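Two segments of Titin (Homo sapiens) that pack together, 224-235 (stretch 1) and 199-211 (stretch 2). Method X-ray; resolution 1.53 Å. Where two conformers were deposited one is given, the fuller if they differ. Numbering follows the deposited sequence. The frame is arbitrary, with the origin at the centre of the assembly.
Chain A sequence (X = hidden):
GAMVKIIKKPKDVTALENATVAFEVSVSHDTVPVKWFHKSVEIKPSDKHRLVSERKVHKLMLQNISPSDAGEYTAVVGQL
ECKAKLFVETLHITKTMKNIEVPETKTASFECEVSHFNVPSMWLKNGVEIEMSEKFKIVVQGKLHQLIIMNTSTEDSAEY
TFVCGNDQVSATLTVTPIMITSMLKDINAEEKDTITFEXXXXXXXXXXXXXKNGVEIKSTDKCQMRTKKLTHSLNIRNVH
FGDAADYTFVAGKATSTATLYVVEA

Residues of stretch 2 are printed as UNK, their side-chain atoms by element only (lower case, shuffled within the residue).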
# COMPACT_ATOMS: atom_id res chain seq x y z
N GLN A 224 -32.74 17.00 -13.68
CA GLN A 224 -32.34 15.75 -13.05
C GLN A 224 -31.25 15.05 -13.86
O GLN A 224 -31.36 14.90 -15.08
CB GLN A 224 -33.55 14.84 -12.83
CG GLN A 224 -34.59 15.45 -11.89
CD GLN A 224 -35.82 14.59 -11.71
OE1 GLN A 224 -35.77 13.37 -11.91
NE2 GLN A 224 -36.93 15.21 -11.32
N MET A 225 -30.20 14.63 -13.17
CA MET A 225 -29.06 13.98 -13.80
C MET A 225 -28.90 12.57 -13.26
O MET A 225 -28.70 12.37 -12.06
CB MET A 225 -27.78 14.79 -13.55
CG MET A 225 -27.73 16.05 -14.39
SD MET A 225 -26.70 17.42 -13.80
CE MET A 225 -27.67 17.98 -12.39
N ARG A 226 -29.01 11.59 -14.16
CA ARG A 226 -29.04 10.19 -13.74
C ARG A 226 -28.13 9.30 -14.56
O ARG A 226 -27.76 9.62 -15.69
CB ARG A 226 -30.46 9.65 -13.85
CG ARG A 226 -31.48 10.33 -12.95
CD ARG A 226 -32.79 9.57 -12.96
NE ARG A 226 -33.79 10.20 -12.10
CZ ARG A 226 -33.90 9.97 -10.79
NH1 ARG A 226 -33.08 9.14 -10.16
NH2 ARG A 226 -34.85 10.60 -10.10
N THR A 227 -27.80 8.15 -13.99
CA THR A 227 -26.96 7.16 -14.65
C THR A 227 -27.70 5.83 -14.80
O THR A 227 -28.35 5.37 -13.86
CB THR A 227 -25.69 6.94 -13.82
OG1 THR A 227 -24.98 8.17 -13.70
CG2 THR A 227 -24.79 5.89 -14.47
N LYS A 228 -27.63 5.24 -15.99
CA LYS A 228 -28.18 3.90 -16.25
C LYS A 228 -27.16 3.14 -17.06
O LYS A 228 -26.94 3.45 -18.23
CB LYS A 228 -29.45 3.98 -17.09
CG LYS A 228 -30.63 4.62 -16.43
CD LYS A 228 -31.83 4.62 -17.38
CE LYS A 228 -32.10 3.23 -17.93
NZ LYS A 228 -32.37 2.25 -16.83
N LYS A 229 -26.56 2.11 -16.46
CA LYS A 229 -25.44 1.41 -17.08
C LYS A 229 -24.35 2.41 -17.46
O LYS A 229 -23.82 3.12 -16.61
CB LYS A 229 -25.88 0.60 -18.31
CG LYS A 229 -26.99 -0.43 -18.07
CD LYS A 229 -27.02 -0.99 -16.64
CE LYS A 229 -25.97 -2.07 -16.38
NZ LYS A 229 -24.59 -1.52 -16.23
N LEU A 230 -24.03 2.46 -18.75
CA LEU A 230 -22.97 3.34 -19.22
C LEU A 230 -23.52 4.64 -19.79
O LEU A 230 -22.78 5.41 -20.41
CB LEU A 230 -22.14 2.63 -20.27
CG LEU A 230 -21.50 1.33 -19.80
CD1 LEU A 230 -20.90 0.57 -20.97
CD2 LEU A 230 -20.45 1.65 -18.78
N THR A 231 -24.82 4.90 -19.59
CA THR A 231 -25.44 6.10 -20.13
C THR A 231 -25.78 7.10 -19.02
O THR A 231 -26.29 6.72 -17.96
CB THR A 231 -26.71 5.74 -20.94
OG1 THR A 231 -26.34 4.87 -22.02
CG2 THR A 231 -27.37 6.99 -21.50
N HIS A 232 -25.47 8.36 -19.27
CA HIS A 232 -25.75 9.43 -18.33
C HIS A 232 -26.68 10.41 -19.01
O HIS A 232 -26.49 10.76 -20.18
CB HIS A 232 -24.44 10.12 -17.93
CG HIS A 232 -23.43 9.18 -17.35
ND1 HIS A 232 -23.44 8.82 -16.02
CD2 HIS A 232 -22.42 8.49 -17.93
CE1 HIS A 232 -22.46 7.96 -15.80
NE2 HIS A 232 -21.83 7.74 -16.94
N SER A 233 -27.72 10.82 -18.29
CA SER A 233 -28.75 11.67 -18.87
C SER A 233 -28.94 12.97 -18.09
O SER A 233 -28.69 13.03 -16.88
CB SER A 233 -30.09 10.92 -18.94
OG SER A 233 -30.53 10.54 -17.65
N LEU A 234 -29.38 14.00 -18.79
CA LEU A 234 -29.76 15.26 -18.18
C LEU A 234 -31.18 15.54 -18.65
O LEU A 234 -31.43 15.76 -19.84
CB LEU A 234 -28.81 16.39 -18.60
CG LEU A 234 -29.29 17.82 -18.31
CD1 LEU A 234 -29.45 18.06 -16.83
CD2 LEU A 234 -28.32 18.83 -18.92
N ASN A 235 -32.12 15.48 -17.72
CA ASN A 235 -33.53 15.62 -18.04
C ASN A 235 -34.00 16.97 -17.54
O ASN A 235 -33.92 17.26 -16.35
CB ASN A 235 -34.32 14.50 -17.37
CG ASN A 235 -35.81 14.58 -17.68
OD1 ASN A 235 -36.60 15.03 -16.85
ND2 ASN A 235 -36.19 14.14 -18.87
N UNK A 199 -25.61 10.76 -23.02
CA UNK A 199 -24.30 10.35 -23.52
C UNK A 199 -24.02 8.95 -23.04
O UNK A 199 -24.54 8.51 -22.02
c UNK A 199 -23.14 11.21 -22.98
c UNK A 199 -23.11 12.55 -23.62
c UNK A 199 -23.22 11.34 -21.46
N UNK A 200 -23.22 8.22 -23.81
CA UNK A 200 -22.77 6.91 -23.37
C UNK A 200 -21.26 6.95 -23.29
O UNK A 200 -20.60 7.53 -24.17
o UNK A 200 -24.67 5.85 -24.42
c UNK A 200 -22.84 4.43 -23.75
c UNK A 200 -23.24 5.79 -24.31
N UNK A 201 -20.71 6.38 -22.22
CA UNK A 201 -19.25 6.33 -22.02
C UNK A 201 -18.77 4.89 -22.03
O UNK A 201 -19.57 3.95 -22.05
c UNK A 201 -18.82 7.02 -20.72
c UNK A 201 -19.14 8.51 -20.76
c UNK A 201 -19.49 6.37 -19.51
N UNK A 202 -17.45 4.69 -22.00
CA UNK A 202 -16.90 3.34 -22.07
C UNK A 202 -16.71 2.61 -20.74
O UNK A 202 -16.48 1.40 -20.73
o UNK A 202 -14.76 5.12 -21.50
c UNK A 202 -15.59 3.33 -22.89
c UNK A 202 -14.50 4.21 -22.29
n UNK A 202 -13.26 3.96 -22.70
N UNK A 203 -16.78 3.33 -19.62
CA UNK A 203 -16.54 2.73 -18.31
C UNK A 203 -17.64 3.04 -17.32
O UNK A 203 -18.16 4.15 -17.27
c UNK A 203 -15.22 3.24 -17.71
c UNK A 203 -11.60 2.40 -19.90
c UNK A 203 -13.15 3.97 -18.94
c UNK A 203 -13.57 1.63 -18.75
c UNK A 203 -12.39 1.36 -19.46
c UNK A 203 -11.97 3.71 -19.64
o UNK A 203 -10.44 2.14 -20.59
c UNK A 203 -13.97 2.94 -18.50
N UNK A 204 -17.97 2.04 -16.50
CA UNK A 204 -18.94 2.23 -15.44
C UNK A 204 -18.26 2.89 -14.24
O UNK A 204 -17.05 2.69 -14.03
c UNK A 204 -20.67 0.94 -14.07
o UNK A 204 -20.98 -1.38 -13.68
c UNK A 204 -21.50 -0.32 -14.09
o UNK A 204 -22.68 -0.24 -14.51
c UNK A 204 -19.51 0.87 -15.02
N UNK A 205 -19.01 3.69 -13.49
CA UNK A 205 -18.55 4.17 -12.20
C UNK A 205 -17.69 5.42 -12.26
O UNK A 205 -17.01 5.76 -11.31
N UNK A 206 -17.73 6.11 -13.39
CA UNK A 206 -16.93 7.32 -13.51
C UNK A 206 -17.66 8.52 -12.91
O UNK A 206 -18.88 8.49 -12.73
c UNK A 206 -17.68 7.48 -15.91
c UNK A 206 -16.49 7.55 -14.96
c UNK A 206 -15.50 6.46 -15.37
c UNK A 206 -18.38 8.80 -16.13
N UNK A 207 -16.90 9.55 -12.57
CA UNK A 207 -17.48 10.79 -12.08
C UNK A 207 -17.68 11.75 -13.24
O UNK A 207 -16.92 11.74 -14.22
c UNK A 207 -16.59 11.43 -11.02
o UNK A 207 -16.53 10.60 -9.86
N UNK A 208 -18.71 12.58 -13.13
CA UNK A 208 -19.05 13.48 -14.22
C UNK A 208 -19.72 14.74 -13.70
O UNK A 208 -20.12 14.82 -12.53
c UNK A 208 -23.88 12.10 -13.43
c UNK A 208 -21.64 11.36 -13.86
c UNK A 208 -22.89 11.14 -13.29
c UNK A 208 -22.39 13.48 -14.69
c UNK A 208 -21.37 12.54 -14.57
c UNK A 208 -20.01 12.79 -15.19
c UNK A 208 -23.63 13.27 -14.12
o UNK A 208 -25.14 11.95 -12.88
N UNK A 209 -19.86 15.72 -14.59
CA UNK A 209 -20.72 16.87 -14.33
C UNK A 209 -21.31 17.36 -15.64
O UNK A 209 -20.86 17.00 -16.73
c UNK A 209 -16.77 19.94 -14.51
n UNK A 209 -15.81 20.77 -13.72
c UNK A 209 -18.87 18.59 -14.49
c UNK A 209 -17.95 19.48 -13.66
c UNK A 209 -19.95 17.99 -13.64
N UNK A 210 -22.34 18.18 -15.52
CA UNK A 210 -22.94 18.82 -16.68
C UNK A 210 -22.82 20.32 -16.55
O UNK A 210 -22.94 20.87 -15.45
c UNK A 210 -24.72 17.02 -17.06
c UNK A 210 -25.29 15.09 -18.15
c UNK A 210 -25.19 17.00 -19.63
c UNK A 210 -24.76 15.99 -16.16
c UNK A 210 -25.64 14.23 -19.20
n UNK A 210 -25.09 14.81 -16.82
c UNK A 210 -25.77 14.77 -20.45
c UNK A 210 -25.06 16.46 -18.34
c UNK A 210 -25.55 16.14 -20.68
c UNK A 210 -24.42 18.47 -16.76
N UNK A 211 -22.57 20.98 -17.68
CA UNK A 211 -22.47 22.44 -17.71
C UNK A 211 -23.53 23.02 -18.61
O UNK A 211 -23.89 22.42 -19.64
c UNK A 211 -19.85 22.16 -17.74
c UNK A 211 -18.60 22.69 -18.44
c UNK A 211 -19.72 22.31 -16.23
c UNK A 211 -21.11 22.87 -18.26
O HOH W 1 -20.43 5.37 -16.34
O HOH W 2 -23.57 2.45 -14.21
O HOH W 3 -25.86 9.82 -11.62
O HOH W 4 -26.10 12.37 -15.79

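Position 199 carries three carbons, one bearing the other two. Its backbone pairs with His 232 in an antiparallel bridge, N to His 232 O at 3.0 Å and O to His 232 N at 2.9 Å. This is Val 199, whose beta-branched, apolar side chain suits a buried strand site; its CG2 lies 3.9 Å from His 232 CB.

Position 200 has one carbon bearing an oxygen and a carbon. Its side chain emerges on the same face as that of Thr 231, and its oxygen lies 3.1 Å from Thr 231 OG1, a hydrogen bond in which either could donate. This is Thr 200, whose hydroxyl meets its counterpart because the two CA atoms are only 4.3 Å apart.

Position 201 again shows a carbon carrying two carbons. Its N donates to Leu 230 O at 2.9 Å, and one methyl reaches the edge of the imidazole of His 232. Val 201 fits this buried site, CG2 standing 3.7 Å from His 232 NE2.

At 202, two carbons end in one oxygen and one nitrogen, and the CA-to-CB bond points away: Asn 202, its OD1 satisfied elsewhere in the structure.

Position 203 has a carbon, then a six-carbon ring bearing an oxygen. The CA-to-CB bond points away from stretch 1. In Tyr 203 the backbone contributes instead, its C 3.5 Å from Leu 230 CD2 and its O receiving a hydrogen bond from water 1, which also bonds His 232 NE2.

Position 204 has three carbons, the last carrying two oxygens, one of them 2.9 Å from Lys 229 NZ. This is Glu 204, whose carboxylate forms a salt bridge with that ammonium, though the hydrogen bond within it is weak. Water 2 donates to both OE2 and Lys 229 O.

Position 205 has no side-chain atoms. Gly 205 adopts a phi of 85°, which by itself favours glycine.

Position 206 has four carbons forked at the first; the end of the two-carbon arm lies 3.7 Å from His 232 NE2. Ile 206 adds apolar cover to a buried ring.

Position 207, a carbon and an oxygen, is Ser 207, small, polar and exposed, out of contact with stretch 1.

Position 208 has one carbon, then a six-carbon ring bearing an oxygen, oblique to the His 232 ring, centroids 4.8 Å apart. This is Tyr 208: its ring packs near the imidazole, and its hydroxyl reaches water 3, which also bonds Thr 227 OG1.

Four carbons in a row ending in nitrogen give Lys 209, exposed.

Position 210 has one carbon, then fused rings of eight carbons and one nitrogen, with Leu 234 CB 3.6 Å from the six-membered ring centroid, over its face. Trp 210 offers a broad apolar face and an N-H that donates to water 4.

Position 211, four carbons forked at the second, is Leu 211, out of contact.

The contact thus joins a short antiparallel ladder to a side-chain cluster: backbone bonds set the register, and His 232 and Trp 210 fill the space beside it.

Stretch 2, residues 199-211: VTVNYEGISYKWL
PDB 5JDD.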